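Local coordinates for putative type 11 methyltransferase (Sulfolobus solfataricus, PDB 3I9F), which is a putative class I methyltransferase that probably transfers methyl groups from S-adenosylmethionine to a substrate not yet identified, and that carries bound zinc ions in the crystal, at residues K91-I95 against G135-N139; V98-L102 against S138-V142; L102-R107 against V156-K160. Residues are numbered along the deposited sequence.

Interaction 1 (K91-I95 against G135-N139)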
# COMPACT_ATOMS: atom_id res chain seq x y z
N LYS B 91 18.83 6.26 -7.45
CA LYS B 91 19.14 6.82 -6.19
C LYS B 91 18.55 8.22 -6.02
O LYS B 91 18.03 8.50 -4.93
CB LYS B 91 20.63 6.75 -5.93
CG LYS B 91 21.15 5.32 -5.73
CD LYS B 91 22.66 5.35 -5.50
CE LYS B 91 23.33 4.02 -5.19
NZ LYS B 91 22.90 2.90 -6.09
N GLN B 92 18.52 9.06 -7.08
CA GLN B 92 17.95 10.40 -6.94
C GLN B 92 16.43 10.32 -6.77
O GLN B 92 15.85 11.12 -6.03
CB GLN B 92 18.32 11.33 -8.10
CG GLN B 92 19.78 11.72 -8.17
CD GLN B 92 20.19 12.79 -7.17
OE1 GLN B 92 19.49 13.09 -6.20
NE2 GLN B 92 21.37 13.39 -7.41
N HIS B 93 15.78 9.35 -7.43
CA HIS B 93 14.34 9.13 -7.22
C HIS B 93 14.07 8.67 -5.77
O HIS B 93 13.07 9.07 -5.17
CB HIS B 93 13.82 8.08 -8.18
CG HIS B 93 12.45 7.55 -7.87
ND1 HIS B 93 11.29 8.23 -8.18
CD2 HIS B 93 12.07 6.37 -7.32
CE1 HIS B 93 10.25 7.48 -7.84
NE2 HIS B 93 10.69 6.34 -7.33
N VAL B 94 14.97 7.84 -5.23
CA VAL B 94 14.84 7.39 -3.86
C VAL B 94 14.93 8.56 -2.83
O VAL B 94 14.08 8.70 -1.99
CB VAL B 94 15.88 6.32 -3.54
CG1 VAL B 94 16.05 6.14 -2.01
CG2 VAL B 94 15.54 5.04 -4.29
N ILE B 95 15.97 9.39 -2.92
CA ILE B 95 16.10 10.58 -2.08
C ILE B 95 14.91 11.49 -2.19
O ILE B 95 14.36 11.94 -1.21
CB ILE B 95 17.30 11.43 -2.47
CG1 ILE B 95 18.59 10.63 -2.34
CG2 ILE B 95 17.32 12.68 -1.66
CD1 ILE B 95 18.67 9.73 -1.13
N GLY B 135 26.62 12.71 0.60
CA GLY B 135 26.48 13.24 -0.74
C GLY B 135 25.07 13.03 -1.27
O GLY B 135 24.52 13.92 -1.87
N TRP B 136 24.47 11.87 -1.03
CA TRP B 136 23.08 11.61 -1.45
C TRP B 136 22.02 12.23 -0.53
O TRP B 136 20.98 12.78 -0.97
CB TRP B 136 22.82 10.10 -1.51
CG TRP B 136 23.62 9.47 -2.53
CD1 TRP B 136 24.79 8.78 -2.35
CD2 TRP B 136 23.38 9.48 -3.91
NE1 TRP B 136 25.28 8.37 -3.54
CE2 TRP B 136 24.43 8.78 -4.53
CE3 TRP B 136 22.38 10.04 -4.71
CZ2 TRP B 136 24.50 8.59 -5.91
CZ3 TRP B 136 22.45 9.85 -6.08
CH2 TRP B 136 23.52 9.15 -6.67
N PHE B 137 22.26 12.07 0.77
CA PHE B 137 21.35 12.56 1.76
C PHE B 137 21.81 13.94 2.18
O PHE B 137 21.98 14.21 3.35
CB PHE B 137 21.33 11.60 2.94
CG PHE B 137 20.64 10.30 2.64
CD1 PHE B 137 19.31 10.12 2.97
CD2 PHE B 137 21.31 9.25 2.03
CE1 PHE B 137 18.67 8.94 2.70
CE2 PHE B 137 20.69 8.08 1.77
CZ PHE B 137 19.36 7.92 2.10
N SER B 138 21.97 14.83 1.19
CA SER B 138 22.58 16.15 1.38
C SER B 138 21.69 17.23 2.03
O SER B 138 22.19 18.31 2.33
CB SER B 138 23.00 16.68 0.02
OG SER B 138 21.83 16.77 -0.80
N ASN B 139 20.39 16.95 2.18
CA ASN B 139 19.49 17.82 2.95
C ASN B 139 19.31 17.29 4.38
O ASN B 139 18.29 17.54 5.03
CB ASN B 139 18.11 17.90 2.28
CG ASN B 139 18.19 18.24 0.80
OD1 ASN B 139 18.02 17.35 -0.09
ND2 ASN B 139 18.47 19.51 0.51
O HOH W 1 20.54 13.62 -3.95

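Interaction 2 (V98-L102 against S138-V142)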
# COMPACT_ATOMS: atom_id res chain seq x y z
N VAL B 98 12.06 9.73 -0.31
CA VAL B 98 12.39 9.85 1.09
C VAL B 98 11.97 11.25 1.57
O VAL B 98 11.28 11.37 2.56
CB VAL B 98 13.93 9.65 1.34
CG1 VAL B 98 14.33 10.34 2.64
CG2 VAL B 98 14.32 8.12 1.32
N LYS B 99 12.31 12.30 0.84
CA LYS B 99 11.95 13.63 1.30
C LYS B 99 10.48 13.86 1.29
O LYS B 99 9.99 14.62 2.11
CB LYS B 99 12.68 14.73 0.53
CG LYS B 99 14.16 14.72 0.81
CD LYS B 99 14.93 15.86 0.16
CE LYS B 99 14.81 15.94 -1.35
NZ LYS B 99 15.96 16.68 -2.03
N ARG B 100 9.74 13.25 0.37
CA ARG B 100 8.31 13.54 0.27
C ARG B 100 7.53 12.82 1.38
O ARG B 100 6.59 13.42 1.92
CB ARG B 100 7.78 13.19 -1.11
CG ARG B 100 6.28 13.04 -1.29
CD ARG B 100 5.88 12.40 -2.68
NE ARG B 100 6.02 10.95 -2.74
CZ ARG B 100 5.26 10.08 -2.08
NH1 ARG B 100 4.25 10.48 -1.33
NH2 ARG B 100 5.46 8.76 -2.20
N ILE B 101 7.90 11.59 1.73
CA ILE B 101 7.10 10.80 2.63
C ILE B 101 7.47 11.06 4.07
O ILE B 101 6.65 10.94 4.93
CB ILE B 101 7.15 9.27 2.35
CG1 ILE B 101 8.56 8.71 2.48
CG2 ILE B 101 6.57 8.95 0.97
CD1 ILE B 101 8.65 7.17 2.33
N LEU B 102 8.72 11.42 4.35
CA LEU B 102 9.17 11.67 5.73
C LEU B 102 8.53 12.95 6.34
O LEU B 102 8.35 13.96 5.65
CB LEU B 102 10.69 11.80 5.75
CG LEU B 102 11.39 11.67 7.10
CD1 LEU B 102 11.29 10.24 7.67
CD2 LEU B 102 12.84 12.15 6.99
N SER B 138 21.97 14.83 1.19
CA SER B 138 22.58 16.15 1.38
C SER B 138 21.69 17.23 2.03
O SER B 138 22.19 18.31 2.33
CB SER B 138 23.00 16.68 0.02
OG SER B 138 21.83 16.77 -0.80
N ASN B 139 20.39 16.95 2.18
CA ASN B 139 19.49 17.82 2.95
C ASN B 139 19.31 17.29 4.38
O ASN B 139 18.29 17.54 5.03
CB ASN B 139 18.11 17.90 2.28
CG ASN B 139 18.19 18.24 0.80
OD1 ASN B 139 18.02 17.35 -0.09
ND2 ASN B 139 18.47 19.51 0.51
N PHE B 140 20.30 16.51 4.83
CA PHE B 140 20.21 15.86 6.13
C PHE B 140 21.52 15.99 6.85
O PHE B 140 22.56 16.14 6.23
CB PHE B 140 19.88 14.37 5.98
CG PHE B 140 18.56 14.11 5.33
CD1 PHE B 140 17.47 13.77 6.09
CD2 PHE B 140 18.42 14.18 3.95
CE1 PHE B 140 16.26 13.54 5.48
CE2 PHE B 140 17.22 13.97 3.35
CZ PHE B 140 16.14 13.65 4.10
N VAL B 141 21.46 15.90 8.16
CA VAL B 141 22.68 15.88 8.98
C VAL B 141 22.66 14.67 9.87
O VAL B 141 21.60 14.20 10.26
CB VAL B 141 22.90 17.22 9.83
CG1 VAL B 141 23.72 18.23 9.00
CG2 VAL B 141 21.59 17.85 10.28
N VAL B 142 23.85 14.17 10.19
CA VAL B 142 23.97 13.10 11.18
C VAL B 142 23.67 13.63 12.56
O VAL B 142 24.23 14.64 12.98
CB VAL B 142 25.37 12.50 11.25
CG1 VAL B 142 25.37 11.34 12.27
CG2 VAL B 142 25.82 12.01 9.87

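Interaction 3 (L102-R107 against V156-K160). With ZN (zinc ion), chain F.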
# COMPACT_ATOMS: atom_id res chain seq x y z
N LEU B 102 8.72 11.42 4.35
CA LEU B 102 9.17 11.67 5.73
C LEU B 102 8.53 12.95 6.34
O LEU B 102 8.35 13.96 5.65
CB LEU B 102 10.69 11.80 5.75
CG LEU B 102 11.39 11.67 7.10
CD1 LEU B 102 11.29 10.24 7.67
CD2 LEU B 102 12.84 12.15 6.99
N LYS B 103 8.17 12.90 7.62
CA LYS B 103 7.68 14.12 8.33
C LYS B 103 8.81 15.14 8.51
O LYS B 103 9.99 14.84 8.33
CB LYS B 103 7.09 13.79 9.69
CG LYS B 103 5.84 12.91 9.75
CD LYS B 103 5.39 12.87 11.22
CE LYS B 103 4.15 12.01 11.50
NZ LYS B 103 2.88 12.62 10.90
N ASP B 104 8.46 16.35 8.89
CA ASP B 104 9.51 17.35 9.18
C ASP B 104 10.48 16.91 10.28
O ASP B 104 11.64 17.20 10.23
CB ASP B 104 8.87 18.68 9.52
CG ASP B 104 8.06 19.27 8.35
OD1 ASP B 104 8.02 18.69 7.21
OD2 ASP B 104 7.48 20.35 8.59
N ASP B 105 9.99 16.16 11.27
CA ASP B 105 10.79 15.70 12.39
C ASP B 105 11.13 14.20 12.25
O ASP B 105 11.49 13.54 13.21
CB ASP B 105 10.02 15.96 13.71
CG ASP B 105 8.66 15.17 13.80
OD1 ASP B 105 7.89 15.11 12.77
OD2 ASP B 105 8.35 14.65 14.92
N GLY B 106 11.07 13.69 11.03
CA GLY B 106 11.30 12.25 10.82
C GLY B 106 12.78 11.98 10.85
O GLY B 106 13.54 12.92 10.83
N ARG B 107 13.15 10.71 10.92
CA ARG B 107 14.54 10.28 10.98
C ARG B 107 14.83 9.20 9.91
O ARG B 107 14.01 8.32 9.67
CB ARG B 107 14.84 9.68 12.38
CG ARG B 107 15.57 10.56 13.41
CD ARG B 107 15.13 11.97 13.41
NE ARG B 107 15.65 12.74 14.52
CZ ARG B 107 15.35 14.02 14.74
NH1 ARG B 107 15.86 14.64 15.80
NH2 ARG B 107 14.55 14.69 13.91
N VAL B 156 22.01 7.85 12.24
CA VAL B 156 20.68 8.33 12.39
C VAL B 156 20.78 9.73 11.86
O VAL B 156 21.70 10.45 12.21
CB VAL B 156 20.21 8.33 13.85
CG1 VAL B 156 18.74 8.88 13.96
CG2 VAL B 156 20.37 6.92 14.47
N LEU B 157 19.85 10.10 11.00
CA LEU B 157 19.93 11.30 10.23
C LEU B 157 18.64 12.08 10.45
O LEU B 157 17.60 11.47 10.51
CB LEU B 157 20.00 10.91 8.76
CG LEU B 157 21.28 10.85 7.96
CD1 LEU B 157 22.31 10.07 8.68
CD2 LEU B 157 20.97 10.25 6.60
N LYS B 158 18.72 13.40 10.53
CA LYS B 158 17.56 14.27 10.58
C LYS B 158 17.67 15.31 9.50
O LYS B 158 18.74 15.56 9.02
CB LYS B 158 17.49 15.01 11.93
CG LYS B 158 18.72 15.93 12.20
CD LYS B 158 18.74 16.54 13.60
CE LYS B 158 18.44 18.04 13.60
NZ LYS B 158 19.01 18.69 14.81
N ARG B 159 16.57 15.94 9.16
CA ARG B 159 16.58 16.97 8.14
C ARG B 159 17.39 18.20 8.54
O ARG B 159 17.28 18.65 9.67
CB ARG B 159 15.17 17.46 7.88
CG ARG B 159 14.25 16.46 7.21
CD ARG B 159 12.95 17.14 6.97
NE ARG B 159 11.89 16.32 6.40
CZ ARG B 159 11.69 16.09 5.10
NH1 ARG B 159 12.52 16.55 4.20
NH2 ARG B 159 10.63 15.38 4.70
N LYS B 160 18.17 18.76 7.63
CA LYS B 160 18.76 20.09 7.87
C LYS B 160 17.67 21.11 8.21
O LYS B 160 16.64 21.15 7.54
CB LYS B 160 19.54 20.59 6.66
CG LYS B 160 20.96 20.08 6.58
CD LYS B 160 21.76 20.75 5.47
CE LYS B 160 23.04 19.98 5.14
NZ LYS B 160 23.47 20.17 3.71
ZN ZN F . 7.31 19.74 5.75

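Interaction 1 (K91-I95 against G135-N139)
Two consecutive aromatic residues, Trp136 and Phe137, each offer a ring face to aliphatic groups one turn apart on the same helix, while the polar link across the contact runs through a water. The setting is the Rossmann-like fold of class I methyltransferases, in which the first turn of helix 91-101 meets the end of helix 130-136. That second helix ends at Trp136; Phe137, the first residue out of helical geometry, is the centre of an inverse gamma turn, and the two rings meet different residues. Lys91 CB lies 3.9 Å from the centroid of the six-membered ring of Trp136, a CH-pi contact over the face, while Gln92 CD approaches the ring edge, 3.9 Å from Trp136 CZ3. The charged end of Lys91 turns away to the carbonyl oxygens of His86 and Met88. One turn further on, buried Ile95 packs over the Phe137 ring and against the backbone and CB of Trp136. Ile95 CD1 sits 3.8 Å from the Phe137 ring centroid, only 12° off the normal, and 4.2 Å from Trp136 CB. Phe85, from the preceding loop, packs against both aromatic rings and Ile95, extending the apolar cluster. Beside them, a water donates to Gln92 OE1, in the conformer given here, at 2.5 Å and to Trp136 O at 3.1 Å.

Interaction 2 (V98-L102 against S138-V142)
Helix 91-101 reaches a sheet edge here through residues spaced so that a single aromatic ring can collect them. Val98 comes first: it is buried, and its CG1 lies 4.0 Å from Phe140 CZ, while the same side chain also rests on Ile79, Phe81 and Val108 of the neighbouring strands. Lys99 follows and does double duty. Lys99 CG lies 4.0 Å from Phe140 CZ at the ring edge, and a kink at chi3 (m) carries Lys99 NZ to Asn139 OD1, a hydrogen bond of 2.9 Å. An otherwise apolar contact thus gains a polar clasp on its outer side. Arg100 and Ile101 face elsewhere, as the helical repeat demands; Arg100 forms salt bridges with Asp73 and Glu97, and Ile101 packs on Ile71 and Ile79. Leu102, one turn after Val98, brings the helix to its end: its N still donates to Val98 O at 3.1 Å, yet its backbone has left helical geometry. Leu102 CD2 meets the ring edge, 4.0 Å from Phe140 CE1. Val108 touches Val98, Leu102 and Phe140 alike, tying the cluster to the sheet beneath. A helix following the fourth parallel strand, covering one face of the sheet and extending toward its antiparallel edge, belongs to the Rossmann-like alpha/beta architecture of class I methyltransferases.

Interaction 3 (L102-R107 against V156-K160)
This is an arginine-fastened strand contact at the antiparallel side of the sheet, where the turn entering strand 106-113 meets the end of strand 152-159. Arg159 grips two successive carbonyls: NH2 donates to Leu102 O at 2.8 Å, and NE to Lys103 O at 3.1 Å, nearly straight at 176°. Lys103 O also accepts from Gly106 N at 3.1 Å, closing the type I beta turn from Lys103 to Gly106, in which a side chain on Gly106 would clash with Leu102 CD1. Beyond the turn the strands run side by side, with Arg107 CA 3.3 Å from Leu157 O in a CA-H...O contact. Lys158 CB lies over the Arg107 guanidinium, 3.6 Å from Arg107 NH2; Arg107 NE forms a salt bridge with Glu143. Within the turn, Asp104 OD1 binds zinc at 1.9 Å together with His166, His168 and His170, whose run of histidines is evidently a purification tag. Strand 152-159, lying antiparallel beside strand 106-113, is the reversed seventh strand of the class I methyltransferase sheet.

In the fold
Together the three contacts bind helix 91-101 and the strand after it to the carboxyl-terminal part of the chain. Interactions 2 and 3 have centres about 6 Å apart and share Leu102; Lys99 O to Arg159 NH2, 2.8 Å, joins them. Interactions 1 and 2, centres about 8 Å apart, share Ser138 and Asn139, whose oxygens also reach interaction 3: Ser138 O to Lys160 NZ is 2.6 Å and Asn139 O to Lys160 N 2.9 Å. The zinc on Asp104, otherwise held by tag histidines, says little about catalysis. Interaction 1, whose Lys91 side chain is about 9 Å from a different zinc, lies toward the C-terminal ends of the parallel strands, where relatives usually hold S-adenosylmethionine.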